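Local coordinates for hemolysin-related protein (PDB 5V6F) that probably binds host glycans through a beta-prism lectin domain, the second of its kind in the protein, which holds a mannotriose here, at residues A[15-20]-A[42-47]; A[78-83]-A[103-108]. One frame throughout, in Å; residues are numbered along the deposited sequence.

Contact 1 of 2, residues A[15-20]-A[42-47]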
loop_
_atom_site.group_PDB
_atom_site.type_symbol
_atom_site.label_atom_id
_atom_site.label_comp_id
_atom_site.label_asym_id
_atom_site.label_seq_id
_atom_site.Cartn_x
_atom_site.Cartn_y
_atom_site.Cartn_z
ATOM N N SER A 15 6.945 2.709 -9.902
ATOM C CA SER A 15 7.418 3.986 -9.397
ATOM C C SER A 15 8.157 3.758 -8.084
ATOM O O SER A 15 7.961 2.748 -7.403
ATOM C CB SER A 15 6.267 4.977 -9.184
ATOM O OG SER A 15 5.657 5.335 -10.415
ATOM N N GLN A 16 9.020 4.709 -7.737
ATOM C CA GLN A 16 9.860 4.595 -6.551
ATOM C C GLN A 16 9.701 5.865 -5.729
ATOM O O GLN A 16 9.903 6.969 -6.242
ATOM C CB GLN A 16 11.323 4.341 -6.945
ATOM C CG GLN A 16 11.438 3.158 -7.927
ATOM C CD GLN A 16 12.841 2.593 -8.085
ATOM O OE1 GLN A 16 13.037 1.369 -8.060
ATOM N NE2 GLN A 16 13.815 3.469 -8.274
ATOM N N ARG A 17 9.309 5.712 -4.466
ATOM C CA ARG A 17 9.025 6.850 -3.595
ATOM C C ARG A 17 9.912 6.772 -2.361
ATOM O O ARG A 17 9.787 5.848 -1.549
ATOM C CB ARG A 17 7.545 6.891 -3.220
ATOM C CG ARG A 17 6.633 7.276 -4.392
ATOM C CD ARG A 17 6.932 8.694 -4.896
ATOM N NE ARG A 17 6.134 9.080 -6.060
ATOM C CZ ARG A 17 6.535 8.987 -7.324
ATOM N NH1 ARG A 17 7.733 8.506 -7.629
ATOM N NH2 ARG A 17 5.724 9.374 -8.299
ATOM N N VAL A 18 10.803 7.743 -2.229
ATOM C CA VAL A 18 11.758 7.786 -1.132
ATOM C C VAL A 18 11.057 8.278 0.122
ATOM O O VAL A 18 10.279 9.241 0.087
ATOM C CB VAL A 18 12.956 8.680 -1.505
ATOM C CG1 VAL A 18 13.877 8.891 -0.316
ATOM C CG2 VAL A 18 13.723 8.072 -2.670
ATOM N N VAL A 19 11.327 7.608 1.237
ATOM C CA VAL A 19 10.772 8.002 2.525
ATOM C C VAL A 19 11.587 9.163 3.078
ATOM O O VAL A 19 12.821 9.092 3.165
ATOM C CB VAL A 19 10.763 6.815 3.498
ATOM C CG1 VAL A 19 10.141 7.224 4.812
ATOM C CG2 VAL A 19 10.015 5.635 2.891
ATOM N N THR A 20 10.901 10.232 3.466
ATOM C CA THR A 20 11.573 11.402 4.007
ATOM C C THR A 20 11.916 11.187 5.477
ATOM O O THR A 20 11.545 10.187 6.096
ATOM C CB THR A 20 10.699 12.646 3.870
ATOM O OG1 THR A 20 9.599 12.548 4.789
ATOM C CG2 THR A 20 10.183 12.800 2.442
ATOM N N ASN A 42 3.076 13.172 -3.534
ATOM C CA ASN A 42 3.729 12.264 -4.472
ATOM C C ASN A 42 3.073 10.885 -4.540
ATOM O O ASN A 42 3.723 9.919 -4.955
ATOM C CB ASN A 42 5.221 12.136 -4.143
ATOM C CG ASN A 42 5.501 11.344 -2.874
ATOM O OD1 ASN A 42 4.605 10.769 -2.256
ATOM N ND2 ASN A 42 6.773 11.298 -2.493
ATOM N N LEU A 43 1.794 10.773 -4.189
ATOM C CA LEU A 43 1.136 9.474 -4.253
ATOM C C LEU A 43 1.145 8.926 -5.676
ATOM O O LEU A 43 0.970 9.662 -6.652
ATOM C CB LEU A 43 -0.299 9.569 -3.734
ATOM C CG LEU A 43 -0.434 9.624 -2.206
ATOM C CD1 LEU A 43 -0.332 11.053 -1.701
ATOM C CD2 LEU A 43 -1.739 8.985 -1.750
ATOM N N VAL A 44 1.345 7.613 -5.773
ATOM C CA VAL A 44 1.424 6.877 -7.030
ATOM C C VAL A 44 0.182 6.001 -7.117
ATOM O O VAL A 44 -0.079 5.202 -6.211
ATOM C CB VAL A 44 2.700 6.017 -7.094
ATOM C CG1 VAL A 44 2.710 5.138 -8.342
ATOM C CG2 VAL A 44 3.944 6.888 -7.034
ATOM N N GLY A 45 -0.575 6.141 -8.191
ATOM C CA GLY A 45 -1.770 5.340 -8.369
ATOM C C GLY A 45 -2.755 6.055 -9.275
ATOM O O GLY A 45 -2.365 6.859 -10.116
ATOM N N GLY A 46 -4.032 5.747 -9.085
ATOM C CA GLY A 46 -5.074 6.339 -9.889
ATOM C C GLY A 46 -5.384 7.768 -9.485
ATOM O O GLY A 46 -5.236 8.159 -8.323
ATOM N N PRO A 47 -5.831 8.573 -10.442
ATOM C CA PRO A 47 -6.210 9.952 -10.132
ATOM C C PRO A 47 -7.570 10.010 -9.454
ATOM O O PRO A 47 -8.358 9.064 -9.493
ATOM C CB PRO A 47 -6.253 10.619 -11.510
ATOM C CG PRO A 47 -6.645 9.513 -12.428
ATOM C CD PRO A 47 -5.996 8.267 -11.875
HETATM O O HOH W 1 3.068 10.691 -8.129
#

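Contact 2 of 2, residues A[78-83]-A[103-108]. With SO4 (sulfate ion), chain D.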
loop_
_atom_site.group_PDB
_atom_site.type_symbol
_atom_site.label_atom_id
_atom_site.label_comp_id
_atom_site.label_asym_id
_atom_site.label_seq_id
_atom_site.Cartn_x
_atom_site.Cartn_y
_atom_site.Cartn_z
ATOM N N GLY A 78 -12.754 -5.050 -11.899
ATOM C CA GLY A 78 -11.762 -5.437 -12.876
ATOM C C GLY A 78 -10.345 -5.487 -12.348
ATOM O O GLY A 78 -9.922 -4.617 -11.578
ATOM N N GLY A 79 -9.607 -6.508 -12.762
ATOM C CA GLY A 79 -8.173 -6.544 -12.591
ATOM C C GLY A 79 -7.737 -7.063 -11.233
ATOM O O GLY A 79 -8.479 -7.044 -10.250
ATOM N N TYR A 80 -6.489 -7.529 -11.196
ATOM C CA TYR A 80 -5.836 -7.955 -9.967
ATOM C C TYR A 80 -5.094 -6.772 -9.355
ATOM O O TYR A 80 -4.213 -6.187 -9.996
ATOM C CB TYR A 80 -4.875 -9.113 -10.242
ATOM C CG TYR A 80 -5.570 -10.449 -10.371
ATOM C CD1 TYR A 80 -5.814 -11.238 -9.255
ATOM C CD2 TYR A 80 -5.998 -10.913 -11.607
ATOM C CE1 TYR A 80 -6.456 -12.458 -9.368
ATOM C CE2 TYR A 80 -6.640 -12.132 -11.730
ATOM C CZ TYR A 80 -6.867 -12.897 -10.607
ATOM O OH TYR A 80 -7.508 -14.110 -10.715
ATOM N N HIS A 81 -5.441 -6.427 -8.117
ATOM C CA HIS A 81 -4.810 -5.310 -7.427
ATOM C C HIS A 81 -4.727 -5.622 -5.941
ATOM O O HIS A 81 -5.272 -6.615 -5.460
ATOM C CB HIS A 81 -5.585 -3.997 -7.606
ATOM C CG HIS A 81 -6.225 -3.832 -8.947
ATOM N ND1 HIS A 81 -5.596 -3.206 -10.002
ATOM C CD2 HIS A 81 -7.453 -4.181 -9.396
ATOM C CE1 HIS A 81 -6.403 -3.192 -11.047
ATOM N NE2 HIS A 81 -7.537 -3.774 -10.705
ATOM N N ILE A 82 -4.042 -4.742 -5.216
ATOM C CA ILE A 82 -4.114 -4.737 -3.761
ATOM C C ILE A 82 -5.425 -4.080 -3.362
ATOM O O ILE A 82 -5.732 -2.963 -3.798
ATOM C CB ILE A 82 -2.906 -4.002 -3.157
ATOM C CG1 ILE A 82 -1.622 -4.795 -3.433
ATOM C CG2 ILE A 82 -3.116 -3.767 -1.650
ATOM C CD1 ILE A 82 -0.343 -4.160 -2.887
ATOM N N VAL A 83 -6.212 -4.773 -2.544
ATOM C CA VAL A 83 -7.504 -4.256 -2.121
ATOM C C VAL A 83 -7.525 -3.845 -0.653
ATOM O O VAL A 83 -8.347 -2.996 -0.282
ATOM C CB VAL A 83 -8.644 -5.255 -2.419
ATOM C CG1 VAL A 83 -8.789 -5.440 -3.928
ATOM C CG2 VAL A 83 -8.416 -6.597 -1.726
ATOM N N ALA A 103 -13.477 -8.364 -3.811
ATOM C CA ALA A 103 -12.557 -9.071 -4.683
ATOM C C ALA A 103 -12.714 -10.567 -4.475
ATOM O O ALA A 103 -13.009 -11.034 -3.370
ATOM C CB ALA A 103 -11.104 -8.662 -4.427
ATOM N N SER A 104 -12.510 -11.307 -5.555
ATOM C CA SER A 104 -12.424 -12.756 -5.537
ATOM C C SER A 104 -10.970 -13.171 -5.740
ATOM O O SER A 104 -10.079 -12.334 -5.911
ATOM C CB SER A 104 -13.320 -13.358 -6.620
ATOM O OG SER A 104 -12.831 -13.035 -7.912
ATOM N N ASN A 105 -10.739 -14.483 -5.721
ATOM C CA ASN A 105 -9.417 -15.053 -5.974
ATOM C C ASN A 105 -8.344 -14.329 -5.166
ATOM O O ASN A 105 -7.305 -13.916 -5.686
ATOM C CB ASN A 105 -9.095 -15.019 -7.465
ATOM C CG ASN A 105 -10.141 -15.726 -8.296
ATOM O OD1 ASN A 105 -10.595 -16.812 -7.941
ATOM N ND2 ASN A 105 -10.549 -15.105 -9.393
ATOM N N LYS A 106 -8.598 -14.194 -3.875
ATOM C CA LYS A 106 -7.760 -13.371 -3.022
ATOM C C LYS A 106 -6.555 -14.148 -2.507
ATOM O O LYS A 106 -6.537 -15.381 -2.457
ATOM C CB LYS A 106 -8.567 -12.819 -1.847
ATOM C CG LYS A 106 -9.630 -11.799 -2.260
ATOM C CD LYS A 106 -10.364 -11.185 -1.071
ATOM C CE LYS A 106 -11.181 -12.211 -0.295
ATOM N NZ LYS A 106 -12.169 -12.916 -1.153
ATOM N N LYS A 107 -5.526 -13.393 -2.150
ATOM C CA LYS A 107 -4.382 -13.896 -1.408
ATOM C C LYS A 107 -4.084 -12.912 -0.290
ATOM O O LYS A 107 -4.421 -11.728 -0.380
ATOM C CB LYS A 107 -3.147 -14.066 -2.298
ATOM C CG LYS A 107 -2.652 -12.774 -2.926
ATOM C CD LYS A 107 -1.341 -12.989 -3.661
ATOM C CE LYS A 107 -0.823 -11.690 -4.270
ATOM N NZ LYS A 107 0.558 -11.834 -4.816
ATOM N N VAL A 108 -3.458 -13.413 0.772
ATOM C CA VAL A 108 -3.045 -12.589 1.899
ATOM C C VAL A 108 -1.562 -12.824 2.134
ATOM O O VAL A 108 -1.125 -13.970 2.279
ATOM C CB VAL A 108 -3.856 -12.904 3.170
ATOM C CG1 VAL A 108 -3.459 -11.965 4.311
ATOM C CG2 VAL A 108 -5.341 -12.802 2.887
HETATM S S SO4 D . -11.671 -16.393 -2.872
HETATM O O1 SO4 D . -10.824 -17.280 -3.669
HETATM O O2 SO4 D . -12.814 -15.957 -3.675
HETATM O O3 SO4 D . -10.893 -15.238 -2.451
HETATM O O4 SO4 D . -12.146 -17.117 -1.695
#

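Contact 1 of 2, residues A[15-20]-A[42-47]
NE of Arg-17 gives its hydrogen to the backbone O of Asn-42, 2.8 Å away, in a fairly straight bond (158° at the hydrogen). The oxygen lies in the plane of the guanidinium, and NE in turn lies in the plane of the Asn-42 carbonyl. The other two nitrogens of the group are held as well. NH1 turns back to Gln-16 O (3.0 Å), approaching from above that carbonyl's plane, while NH2 donates to a water that in turn donates to Leu-43 O, 2.8 Å from the water oxygen. With all three nitrogens bonded to oxygens near its plane, the guanidinium has little freedom to rotate. A bend in the chain at chi2 (-63°) brings it across Val-44, whose CG2 presses on one face near the rim, 3.2 Å from NE. CG1 of the same valine, anti to its backbone N, reaches instead to Ser-15, lying 3.6 Å from OG and almost as near to CB. The amide of Asn-42 runs past the arginine chain in the opposite direction, its ND2 3.5 Å from Arg-17 CD and its plane turned 43° from the guanidinium. Its OD1 accepts from the backbone N of both Thr-38 and Thr-39, which probably steadies the turn that presents the Asn-42 carbonyl. Strands 13-18 and 44-45 are edge strands of two different four-stranded antiparallel sheets, so the contact joins neighbouring sheets, by the Arg-17 side chain on a backbone carbonyl and by packing on Val-44, along one corner of the three-sheet beta-prism lectin fold.

Contact 2 of 2, residues A[78-83]-A[103-108]
Tyr-80 meets Asn-105 at the exposed side of the contact. The phenol end of the tyrosine comes up to the asparagine side chain, OH lying 3.7 Å from Asn-105 CB and 3.5 Å from ND2. Ring and amide planes are only 24° apart, and Asn-105 O sits at the ring edge, near CE1. The two apolar side chains that meet are Val-83 and Ala-103, CG1 to CB 4.0 Å, on the more buried side.

The hydrogen bonds nearest the contact include several within each segment and, on the side of 103-108, bonds to a sulfate, probably from the crystallisation liquor. Bends at chi3 and chi4 (-65° and -57°) curl Lys-106 back, so that NZ bonds to Ala-103 O and to sulfate O3, each at 3.0 Å. The backbone N of Lys-106 donates to the same sulfate O3 (2.9 Å). Asn-105 N bonds weakly to sulfate O2. Within 78-83, His-81 NE2 donates to Gly-78 O (2.7 Å), the oxygen in the ring plane, while ND1 is paired with Glu-132.

Strands 80-89 and 106-112 flank strand 65-75 in one antiparallel sheet, so the two segments meet across this intervening strand and beside the corner at Ser-104 and Asn-105; the Tyr-80 ring also packs edge-to-face with Tyr-9.

Contact 1 closes before contact 2 opens along the chain, and the two lie on opposite sides of its centre, their centres 21 Å apart and their nearest atoms about 9 Å apart, without touching. Contact 1 joins edge strands of two sheets, whereas contact 2 lies within the third, so together they involve all three faces of the prism. Contact 2 lies near the glycan: the side chain of Val-83 is about 8 Å from a bound mannose and touches pocket residue Ala-32, while His-81 packs against Tyr-75 and Trp-129. Contact 1 is tied to the pocket through the backbone pairing of Gly-46 with Asp-34.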